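Local coordinates for protein GlcNAc Inducible Gene 2, GIG2 (Candida albicans, PDB 6AKZ) that binds an iron(III) ion and is probably a non-haem iron oxygenase of the DUF1479 (Gig2-like) family in the cupin clan, at residues N129-K134 / I396-Y401; L172-R177 / C250-T255; D387-F392 / M432-F437; R177-E182 / G365-L370. One frame throughout, in Å; residues are numbered along the deposited sequence.

Interaction 1: N129-K134 / I396-Y401; sequences NVFWSK and ISPADY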
# COMPACT_ATOMS: atom_id res chain seq x y z
N ASN A 129 14.97 12.31 -1.72
CA ASN A 129 13.99 12.76 -0.73
C ASN A 129 13.48 14.13 -1.13
O ASN A 129 13.74 15.13 -0.44
CB ASN A 129 14.61 12.76 0.68
CG ASN A 129 14.83 11.35 1.21
OD1 ASN A 129 14.81 10.40 0.46
ND2 ASN A 129 14.97 11.21 2.49
N VAL A 130 12.85 14.18 -2.30
CA VAL A 130 12.17 15.32 -2.80
C VAL A 130 10.67 14.93 -2.73
O VAL A 130 10.23 13.87 -3.23
CB VAL A 130 12.65 15.74 -4.20
CG1 VAL A 130 12.45 14.68 -5.29
CG2 VAL A 130 11.92 16.99 -4.64
N PHE A 131 9.89 15.80 -2.12
CA PHE A 131 8.46 15.55 -1.91
C PHE A 131 7.49 16.49 -2.61
O PHE A 131 6.42 16.01 -3.09
CB PHE A 131 8.22 15.53 -0.41
CG PHE A 131 9.02 14.48 0.31
CD1 PHE A 131 8.63 13.16 0.31
CD2 PHE A 131 10.27 14.81 0.90
CE1 PHE A 131 9.35 12.20 0.99
CE2 PHE A 131 11.03 13.85 1.56
CZ PHE A 131 10.57 12.52 1.61
N TRP A 132 7.80 17.81 -2.67
CA TRP A 132 6.86 18.85 -3.08
C TRP A 132 7.23 19.61 -4.37
O TRP A 132 6.72 20.72 -4.64
CB TRP A 132 6.55 19.83 -1.88
CG TRP A 132 6.24 19.19 -0.54
CD1 TRP A 132 6.95 19.30 0.63
CD2 TRP A 132 5.20 18.23 -0.26
NE1 TRP A 132 6.41 18.51 1.63
CE2 TRP A 132 5.33 17.83 1.10
CE3 TRP A 132 4.16 17.71 -1.02
CZ2 TRP A 132 4.47 16.95 1.71
CZ3 TRP A 132 3.29 16.76 -0.39
CH2 TRP A 132 3.45 16.43 0.94
N SER A 133 8.14 19.04 -5.16
CA SER A 133 8.60 19.73 -6.37
C SER A 133 7.47 19.97 -7.33
O SER A 133 6.42 19.27 -7.30
CB SER A 133 9.70 18.86 -7.06
OG SER A 133 9.18 17.68 -7.62
N LYS A 134 7.64 20.93 -8.25
CA LYS A 134 6.64 21.19 -9.23
C LYS A 134 6.23 19.94 -10.07
O LYS A 134 5.04 19.73 -10.33
CB LYS A 134 7.09 22.32 -10.18
CG LYS A 134 6.05 22.68 -11.26
CD LYS A 134 6.74 23.46 -12.37
CE LYS A 134 5.86 24.55 -12.97
NZ LYS A 134 5.43 24.27 -14.38
N ILE A 396 9.12 21.72 3.75
CA ILE A 396 9.94 20.71 4.47
C ILE A 396 9.41 19.28 4.14
O ILE A 396 8.39 19.14 3.49
CB ILE A 396 9.97 20.94 5.98
CG1 ILE A 396 8.55 20.93 6.55
CG2 ILE A 396 10.68 22.29 6.29
CD1 ILE A 396 8.52 20.98 8.07
N SER A 397 10.06 18.29 4.70
CA SER A 397 9.75 16.88 4.45
C SER A 397 8.50 16.57 5.22
O SER A 397 8.29 17.16 6.25
CB SER A 397 10.89 15.98 4.98
OG SER A 397 11.94 15.99 4.06
N PRO A 398 7.67 15.59 4.73
CA PRO A 398 6.59 15.10 5.57
C PRO A 398 7.20 14.33 6.71
O PRO A 398 8.39 13.95 6.69
CB PRO A 398 5.78 14.18 4.63
CG PRO A 398 6.63 13.89 3.46
CD PRO A 398 7.62 15.03 3.34
N ALA A 399 6.39 14.14 7.72
CA ALA A 399 6.84 13.64 9.01
C ALA A 399 7.61 12.38 9.00
O ALA A 399 8.48 12.19 9.86
CB ALA A 399 5.62 13.43 9.91
N ASP A 400 7.24 11.43 8.14
CA ASP A 400 7.95 10.14 8.13
C ASP A 400 9.40 10.31 7.70
O ASP A 400 10.22 9.46 8.05
CB ASP A 400 7.30 9.10 7.20
CG ASP A 400 5.88 8.70 7.64
OD1 ASP A 400 5.56 8.90 8.82
OD2 ASP A 400 5.08 8.12 6.86
N TYR A 401 9.72 11.35 6.94
CA TYR A 401 11.10 11.60 6.57
C TYR A 401 11.75 12.68 7.43
O TYR A 401 12.90 12.58 7.82
CB TYR A 401 11.17 11.93 5.08
CG TYR A 401 10.95 10.65 4.30
CD1 TYR A 401 12.03 9.77 4.04
CD2 TYR A 401 9.67 10.26 3.93
CE1 TYR A 401 11.80 8.56 3.38
CE2 TYR A 401 9.45 9.06 3.23
CZ TYR A 401 10.50 8.23 2.99
OH TYR A 401 10.25 7.07 2.32
O HOH W 1 13.85 14.11 3.77
O HOH W 2 14.66 12.13 5.62

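Interaction 2: L172-R177 / C250-T255; sequences LVYGDR and CSSFRT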
# COMPACT_ATOMS: atom_id res chain seq x y z
N LEU A 172 -6.43 11.95 -0.90
CA LEU A 172 -5.46 12.81 -0.18
C LEU A 172 -4.06 12.52 -0.71
O LEU A 172 -3.73 11.42 -1.15
CB LEU A 172 -5.46 12.51 1.32
CG LEU A 172 -6.80 12.72 2.00
CD1 LEU A 172 -6.65 12.52 3.48
CD2 LEU A 172 -7.46 14.04 1.64
N VAL A 173 -3.20 13.51 -0.56
CA VAL A 173 -1.81 13.34 -0.82
C VAL A 173 -1.04 12.94 0.43
O VAL A 173 -0.93 13.71 1.45
CB VAL A 173 -1.17 14.58 -1.45
CG1 VAL A 173 0.38 14.46 -1.57
CG2 VAL A 173 -1.81 14.90 -2.81
N TYR A 174 -0.42 11.76 0.31
CA TYR A 174 0.66 11.35 1.20
C TYR A 174 1.95 11.67 0.43
O TYR A 174 2.18 11.11 -0.61
CB TYR A 174 0.54 9.89 1.56
CG TYR A 174 1.73 9.35 2.26
CD1 TYR A 174 1.99 9.69 3.60
CD2 TYR A 174 2.61 8.51 1.61
CE1 TYR A 174 3.10 9.16 4.28
CE2 TYR A 174 3.73 7.98 2.29
CZ TYR A 174 3.97 8.30 3.60
OH TYR A 174 5.07 7.78 4.24
N GLY A 175 2.77 12.57 0.98
CA GLY A 175 4.03 12.94 0.30
C GLY A 175 4.97 11.78 0.24
O GLY A 175 5.25 11.13 1.25
N ASP A 176 5.47 11.48 -0.95
CA ASP A 176 6.44 10.43 -1.12
C ASP A 176 7.50 10.87 -2.10
O ASP A 176 7.38 11.93 -2.77
CB ASP A 176 5.76 9.12 -1.54
CG ASP A 176 6.43 7.86 -0.97
OD1 ASP A 176 7.58 7.90 -0.59
OD2 ASP A 176 5.80 6.79 -0.95
N ARG A 177 8.50 10.02 -2.22
CA ARG A 177 9.71 10.44 -2.90
C ARG A 177 9.80 9.84 -4.25
O ARG A 177 8.82 9.40 -4.81
CB ARG A 177 10.87 10.15 -2.03
CG ARG A 177 11.01 8.77 -1.65
CD ARG A 177 12.02 8.72 -0.54
NE ARG A 177 12.19 7.32 -0.13
CZ ARG A 177 13.26 6.88 0.56
NH1 ARG A 177 14.26 7.71 0.91
NH2 ARG A 177 13.34 5.61 0.86
N CYS A 250 5.27 3.81 7.66
CA CYS A 250 4.54 4.82 6.87
C CYS A 250 3.30 5.24 7.65
O CYS A 250 2.50 4.42 8.02
CB CYS A 250 4.20 4.31 5.48
SG CYS A 250 2.82 5.21 4.68
N SER A 251 3.14 6.54 7.87
CA SER A 251 2.14 7.07 8.78
C SER A 251 0.74 7.16 8.18
O SER A 251 -0.17 7.43 8.91
CB SER A 251 2.52 8.50 9.23
OG SER A 251 3.56 8.41 10.14
N SER A 252 0.57 6.95 6.90
CA SER A 252 -0.77 7.03 6.28
C SER A 252 -1.35 5.61 6.05
O SER A 252 -0.61 4.62 6.00
CB SER A 252 -0.66 7.77 4.94
OG SER A 252 0.07 6.96 3.99
N PHE A 253 -2.67 5.55 5.98
CA PHE A 253 -3.46 4.38 5.59
C PHE A 253 -3.61 4.44 4.10
O PHE A 253 -4.34 5.32 3.59
CB PHE A 253 -4.81 4.40 6.29
CG PHE A 253 -5.80 3.44 5.76
CD1 PHE A 253 -5.46 2.10 5.51
CD2 PHE A 253 -7.07 3.84 5.51
CE1 PHE A 253 -6.41 1.22 5.00
CE2 PHE A 253 -8.01 2.97 4.97
CZ PHE A 253 -7.69 1.66 4.71
N ARG A 254 -2.87 3.59 3.36
CA ARG A 254 -2.96 3.62 1.89
C ARG A 254 -3.66 2.29 1.52
O ARG A 254 -3.25 1.23 2.04
CB ARG A 254 -1.56 3.65 1.25
CG ARG A 254 -0.72 4.89 1.63
CD ARG A 254 0.68 4.81 1.07
NE ARG A 254 1.44 3.73 1.69
CZ ARG A 254 2.66 3.35 1.32
NH1 ARG A 254 3.30 4.03 0.39
NH2 ARG A 254 3.28 2.35 1.96
N THR A 255 -4.70 2.36 0.70
CA THR A 255 -5.39 1.22 0.16
C THR A 255 -4.53 0.59 -0.93
O THR A 255 -4.56 -0.66 -1.09
CB THR A 255 -6.74 1.61 -0.44
OG1 THR A 255 -6.64 2.81 -1.24
CG2 THR A 255 -7.71 1.93 0.66
O HOH W 3 3.13 6.40 -1.50
O HOH W 4 6.48 4.38 -0.58

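Interaction 3: D387-F392 / M432-F437; sequences DTRDAF and MGLEEF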
# COMPACT_ATOMS: atom_id res chain seq x y z
N ASP A 387 -0.33 16.83 8.26
CA ASP A 387 1.08 16.84 7.97
C ASP A 387 1.40 17.34 6.58
O ASP A 387 2.35 18.14 6.40
CB ASP A 387 1.68 15.49 8.26
CG ASP A 387 3.17 15.52 8.21
OD1 ASP A 387 3.81 16.34 8.94
OD2 ASP A 387 3.72 14.79 7.40
N THR A 388 0.62 16.93 5.62
CA THR A 388 0.77 17.39 4.25
C THR A 388 0.60 18.90 4.13
O THR A 388 1.35 19.57 3.48
CB THR A 388 -0.22 16.64 3.33
OG1 THR A 388 0.27 15.33 3.19
CG2 THR A 388 -0.32 17.23 2.02
N ARG A 389 -0.41 19.43 4.80
CA ARG A 389 -0.67 20.87 4.78
C ARG A 389 0.48 21.64 5.42
O ARG A 389 0.93 22.66 4.90
CB ARG A 389 -1.98 21.19 5.49
CG ARG A 389 -2.16 22.66 5.83
CD ARG A 389 -3.25 22.86 6.88
NE ARG A 389 -3.49 24.27 7.16
CZ ARG A 389 -4.49 24.98 6.64
NH1 ARG A 389 -5.35 24.40 5.81
NH2 ARG A 389 -4.63 26.26 6.95
N ASP A 390 0.95 21.14 6.56
CA ASP A 390 2.05 21.75 7.30
C ASP A 390 3.37 21.65 6.57
O ASP A 390 4.13 22.62 6.52
CB ASP A 390 2.17 21.12 8.69
CG ASP A 390 3.17 21.84 9.57
OD1 ASP A 390 2.93 23.02 9.91
OD2 ASP A 390 4.20 21.23 9.93
N ALA A 391 3.66 20.48 6.01
CA ALA A 391 4.95 20.31 5.29
C ALA A 391 5.04 21.11 4.01
O ALA A 391 6.12 21.66 3.69
CB ALA A 391 5.20 18.85 5.00
N PHE A 392 3.96 21.15 3.25
CA PHE A 392 3.95 21.89 2.01
C PHE A 392 4.05 23.40 2.26
O PHE A 392 4.70 24.14 1.48
CB PHE A 392 2.68 21.62 1.28
CG PHE A 392 2.63 22.16 -0.12
CD1 PHE A 392 3.17 21.44 -1.16
CD2 PHE A 392 2.07 23.42 -0.40
CE1 PHE A 392 3.12 21.89 -2.45
CE2 PHE A 392 2.02 23.90 -1.70
CZ PHE A 392 2.52 23.14 -2.73
N MET A 432 -4.44 18.43 -0.54
CA MET A 432 -3.26 18.86 0.10
C MET A 432 -3.54 19.44 1.44
O MET A 432 -2.64 19.90 2.08
CB MET A 432 -2.61 20.01 -0.76
CG MET A 432 -2.04 19.59 -2.10
SD MET A 432 -0.64 18.45 -1.91
CE MET A 432 0.57 19.34 -0.98
N GLY A 433 -4.79 19.48 1.87
CA GLY A 433 -5.11 19.98 3.19
C GLY A 433 -5.16 21.51 3.22
O GLY A 433 -5.02 22.08 4.28
N LEU A 434 -5.34 22.16 2.07
CA LEU A 434 -5.18 23.63 1.98
C LEU A 434 -6.54 24.30 1.85
O LEU A 434 -6.59 25.53 1.78
CB LEU A 434 -4.29 23.97 0.78
CG LEU A 434 -2.83 23.46 0.86
CD1 LEU A 434 -2.09 23.62 -0.46
CD2 LEU A 434 -2.06 24.13 1.98
N GLU A 435 -7.63 23.52 1.78
CA GLU A 435 -8.94 24.08 1.56
C GLU A 435 -9.94 23.13 2.21
O GLU A 435 -9.76 21.91 2.11
CB GLU A 435 -9.20 24.12 0.07
CG GLU A 435 -10.58 24.62 -0.31
CD GLU A 435 -10.76 26.08 0.12
OE1 GLU A 435 -9.97 26.94 -0.36
OE2 GLU A 435 -11.63 26.34 0.97
N GLU A 436 -10.99 23.69 2.82
CA GLU A 436 -11.98 22.86 3.47
C GLU A 436 -12.75 22.07 2.40
O GLU A 436 -12.89 22.49 1.22
CB GLU A 436 -13.00 23.71 4.27
CG GLU A 436 -12.36 24.52 5.40
CD GLU A 436 -11.93 25.95 4.99
OE1 GLU A 436 -11.41 26.24 3.84
OE2 GLU A 436 -12.11 26.82 5.86
N PHE A 437 -13.24 20.93 2.82
CA PHE A 437 -14.08 20.04 1.97
C PHE A 437 -15.49 20.54 1.86
O PHE A 437 -16.04 21.08 2.79
CB PHE A 437 -14.05 18.62 2.53
CG PHE A 437 -12.69 18.01 2.50
CD1 PHE A 437 -12.21 17.50 1.29
CD2 PHE A 437 -11.90 18.00 3.61
CE1 PHE A 437 -10.92 17.02 1.22
CE2 PHE A 437 -10.62 17.45 3.55
CZ PHE A 437 -10.15 16.95 2.33

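Interaction 4: R177-E182 / G365-L370; sequences RIRIRE and GHSSVL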
# COMPACT_ATOMS: atom_id res chain seq x y z
N ARG A 177 8.50 10.02 -2.22
CA ARG A 177 9.71 10.44 -2.90
C ARG A 177 9.80 9.84 -4.25
O ARG A 177 8.82 9.40 -4.81
CB ARG A 177 10.87 10.15 -2.03
CG ARG A 177 11.01 8.77 -1.65
CD ARG A 177 12.02 8.72 -0.54
NE ARG A 177 12.19 7.32 -0.13
CZ ARG A 177 13.26 6.88 0.56
NH1 ARG A 177 14.26 7.71 0.91
NH2 ARG A 177 13.34 5.61 0.86
N ILE A 178 10.95 10.04 -4.90
CA ILE A 178 11.21 9.51 -6.20
C ILE A 178 12.38 8.50 -6.13
O ILE A 178 13.19 8.49 -5.22
CB ILE A 178 11.42 10.64 -7.21
CG1 ILE A 178 12.70 11.38 -6.99
CG2 ILE A 178 10.22 11.64 -7.18
CD1 ILE A 178 13.06 12.33 -8.13
N ARG A 179 12.40 7.60 -7.12
CA ARG A 179 13.50 6.68 -7.32
C ARG A 179 14.07 6.90 -8.72
O ARG A 179 13.33 7.06 -9.71
CB ARG A 179 13.04 5.25 -7.13
CG ARG A 179 14.06 4.28 -7.72
CD ARG A 179 13.70 2.86 -7.44
NE ARG A 179 12.39 2.36 -7.94
CZ ARG A 179 12.07 1.99 -9.18
NH1 ARG A 179 12.87 2.27 -10.20
NH2 ARG A 179 10.91 1.33 -9.40
N ILE A 180 15.40 7.03 -8.80
CA ILE A 180 16.05 7.06 -10.10
C ILE A 180 17.19 6.05 -9.96
O ILE A 180 18.20 6.38 -9.33
CB ILE A 180 16.63 8.45 -10.45
CG1 ILE A 180 15.51 9.49 -10.46
CG2 ILE A 180 17.26 8.44 -11.84
CD1 ILE A 180 15.99 10.92 -10.62
N ARG A 181 16.97 4.82 -10.45
CA ARG A 181 17.86 3.69 -10.25
C ARG A 181 18.72 3.50 -11.50
O ARG A 181 18.23 3.25 -12.58
CB ARG A 181 17.13 2.44 -9.96
CG ARG A 181 18.03 1.22 -9.64
CD ARG A 181 17.19 0.12 -9.10
NE ARG A 181 17.96 -1.11 -8.94
CZ ARG A 181 17.45 -2.28 -8.62
NH1 ARG A 181 16.14 -2.45 -8.45
NH2 ARG A 181 18.25 -3.32 -8.47
N GLU A 182 20.03 3.76 -11.35
CA GLU A 182 20.98 3.51 -12.46
C GLU A 182 21.21 2.00 -12.66
O GLU A 182 21.21 1.23 -11.69
CB GLU A 182 22.32 4.24 -12.22
CG GLU A 182 22.18 5.76 -12.31
CD GLU A 182 21.76 6.27 -13.67
OE1 GLU A 182 22.23 5.75 -14.69
OE2 GLU A 182 20.90 7.18 -13.75
N GLY A 365 19.15 1.79 -19.26
CA GLY A 365 19.07 3.16 -18.79
C GLY A 365 18.44 3.16 -17.43
O GLY A 365 18.10 2.13 -16.86
N HIS A 366 18.28 4.36 -16.89
CA HIS A 366 17.71 4.55 -15.57
C HIS A 366 16.27 3.96 -15.52
O HIS A 366 15.55 3.93 -16.51
CB HIS A 366 17.74 6.07 -15.16
CG HIS A 366 16.88 6.92 -16.03
ND1 HIS A 366 15.56 7.20 -15.72
CD2 HIS A 366 17.12 7.54 -17.22
CE1 HIS A 366 15.04 7.96 -16.66
NE2 HIS A 366 15.94 8.12 -17.61
N SER A 367 15.98 3.39 -14.35
CA SER A 367 14.67 2.91 -13.98
C SER A 367 14.18 3.91 -12.87
O SER A 367 14.64 3.90 -11.72
CB SER A 367 14.74 1.52 -13.45
OG SER A 367 13.52 1.18 -12.92
N SER A 368 13.26 4.77 -13.26
CA SER A 368 12.83 5.90 -12.43
C SER A 368 11.31 5.96 -12.36
O SER A 368 10.60 5.74 -13.36
CB SER A 368 13.31 7.15 -13.02
OG SER A 368 14.75 7.11 -13.19
N VAL A 369 10.86 6.20 -11.13
CA VAL A 369 9.46 6.30 -10.84
C VAL A 369 9.18 7.40 -9.85
O VAL A 369 10.03 7.83 -9.05
CB VAL A 369 8.83 4.98 -10.38
CG1 VAL A 369 9.09 3.86 -11.37
CG2 VAL A 369 9.25 4.58 -8.97
N LEU A 370 7.92 7.82 -9.87
CA LEU A 370 7.43 8.82 -8.89
C LEU A 370 6.33 8.13 -8.10
O LEU A 370 5.34 7.72 -8.69
CB LEU A 370 6.88 9.98 -9.68
CG LEU A 370 6.31 11.28 -9.04
CD1 LEU A 370 6.29 12.27 -10.19
CD2 LEU A 370 4.88 11.03 -8.57

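Interaction 1: N129-K134 / I396-Y401
Phe131 lays its ring against Pro398 and Tyr401, joining the loop after strand 127-128 to the N-terminal end of helix 399-402 in this cupin-clan protein. Its CG, anti to the carbonyl carbon (chi1 -59°), starts the ring toward Pro398. Pro398 occupies the N-cap position of that helix, where a ring lacking the backbone N-H is well tolerated. Its CD sits over one face of Phe131, 3.6 Å from the ring centroid and 18° off the normal, in a CH-pi contact; bonded to the amide nitrogen, that carbon carries slightly polarised hydrogens that suit an aromatic face. Tyr401, one turn on, crosses Phe131 at about a right angle, although the ring planes meet obliquely. Phe131 CZ lies over the face of Tyr401, 3.3 Å from its CG.

Asn129 passes across the other ring: its ND2 is 3.6 Å from Tyr401 CD1, with the amide turned steeply against the ring plane. The amide oxygen OD1 takes a hydrogen bond from Arg177 NH1. Two waters serve the ND2 side through weak bonds, one donating to Ser397 OG at 2.7 Å and the other to Tyr401 O. Ser397 OG also bonds Glu413 and comes 3.4 Å from Phe131 CE2, obliquely to the ring.

Trp132 brings the one direct hydrogen bond across the two segments. Pro398 CD lies near its six-membered ring, 4.0 Å from CZ2, and helix 382-394 packs against it through Ala391 and Thr388. Indole NE1 donates to Ile396 O at 2.8 Å, in the ring plane and nearly on the line of the carbonyl, but bent at the hydrogen (132°).

Interaction 2: L172-R177 / C250-T255
Beside the iron(III) site, Arg254 faces Asp176 across bridging water, while Cys250 and Ser252 pack on the ring of Tyr174. The side chain of Arg254 comes within about 4 Å of that of the iron ligand Asp194, which places Arg254 probably in the second shell round the metal.

The charged pair is a long salt bridge, Asp176 OD2 standing 4.0 Å from Arg254 NH1. A water bridges the gap, donating to OD2 at 2.8 Å and accepting from NH1 at 3.0 Å; a second water beside the same two atoms is less certain. Opposite charges with water between them probably still stabilise each other. Asp176 is also held from its own side, since OD1 accepts the backbone N-H of Arg177.

Tyr174 offers a broad ring to small partners. Ser252 OG lies over one face, 3.4 Å from CD1, placed there by a chi1 of 69° that sets it between its backbone N and carbonyl carbon. No hydrogen-bonding partner is modelled for this buried hydroxyl, which rests against the ring face. Cys250 SG approaches obliquely, 4.0 Å from the ring centroid, in a sulfur-aromatic contact, and also lies over the guanidinium of Arg254. The phenolic OH finds its partner in Asp400 OD2.

Through Asp400 the contact is tied to helix 399-402. Helix 382-394 covers the other end through Leu385 against Leu172 and Thr384 against Ser252, while the two loops lead into strands 178-181 and 256-261 of the mixed sheet.

Interaction 3: D387-F392 / M432-F437
Gly433 O receives a 2.8 Å hydrogen bond from Arg389 NH1, tying helix 382-394 to the Schellman motif that ends helix 426-431. The N-H...O angle is 150°; the donor lies in the carbonyl plane, and the oxygen sits at the edge of the guanidinium, tilted slightly from its plane. Arg389 starts with CG anti to the backbone N (chi1 165°) and runs extended to NE, its methylenes passing close by the same oxygen before NH1 reaches it. A long, flexible side chain suits this duty, with an aliphatic stem for packing and a charged end for a carbonyl.

Glycine fits the turn on two counts. Its phi of 81° is the positive value with which a Schellman motif leaves the helix. The side where a CB would point faces Arg389 CB, and the lack of a side chain lets the backbones approach until the Arg389 and Gly433 CA atoms are 4.8 Å apart.

Just before the glycine, Met432 turns back toward the helix. Bends at chi2 and chi3 fold its chain so that CE reaches Phe392, 3.3 Å from CD1, the two side chains crossing at about a right angle. The sulfur stands farther off, SD being 5.3 Å from the ring centroid in an oblique Met-aromatic contact. Thr388 joins from one turn earlier: its CG2 lies 3.8 Å from Met432 CE, while OG1 bonds Val173 O, so the two branches divide between packing and polar work. Leu434, beyond the glycine, divides its methyls likewise, CD1 lying 4.2 Å from Phe392 CD2 and CD2 4.1 Å from Arg389 CG.

Interaction 4: R177-E182 / G365-L370
Arg179 and Val369 form a hydrogen-bonded pair of antiparallel strands: Arg179 N reaches Val369 O at 3.1 Å, and Val369 N returns to Arg179 O at 3.0 Å. Two residues along, Arg181 and Ser367 repeat the pattern, Arg181 N giving to Ser367 O at 2.8 Å and Ser367 N to Arg181 O at 2.9 Å.

Ser367 O has a second, weak donor in Arg179 NH1. That nitrogen also bonds Ser367 OG at 3.0 Å, the hydroxyl in turn pairing with Gly270 O. A bend at chi3 (60°) turns Arg179 NE toward the neighbouring strand, and NH1 beyond it reaches Ser367; Val369 CG2 covers one guanidinium face, and NE is taken by Tyr371 OH. NE and NH1 of this buried arginine are thus met by acceptors, while NH2 lies against the Val369 methyls. Arg181 stays extended, and its NH2 bonds the carbonyl oxygens of Lys185 and Asp358.

Ile178, Ile180, Ser368 and Leu370 line the other face. His366 ND1 and Ser368 OG share a hydrogen bond of 2.7 Å, and the imidazole stacks on Phe103 of helix 96-112, which also packs on Ile180. The outward backbone groups are met by Tyr128 and Ser126 beside one strand, Leu262 and Leu260 beside the other.

These neighbouring strands belong to the large mixed sheet of a cupin fold. The chain leads from strand 178-181 to the iron ligands His192 and Asp194, which with His355 make the two-histidine, one-carboxylate triad characteristic of non-haem iron oxygenases.

How the interactions relate
From the N terminus, 129-134 comes first and waits longest for its partner: interaction 1 closes a loop of 261 residues at 396-401. Interactions 2 and 4 both nest inside it. They cross each other, sharing Arg177 where the loop 172-177 passes into strand 178-181, so one continuous segment serves the region near the iron and then the sheet. Interaction 3 opens after both have closed, yet crosses interaction 1, since 387-392 lies within the large loop and 432-437 beyond it. Helix 382-394 is a hub: Asp387 bonds Ala399 N of interaction 1, and Ala391 O bonds Ile396 N. Leu172 of interaction 2 packs on Phe437 of interaction 3. Interaction 4 remains separate from interaction 3, about 11 Å away between nearest atoms.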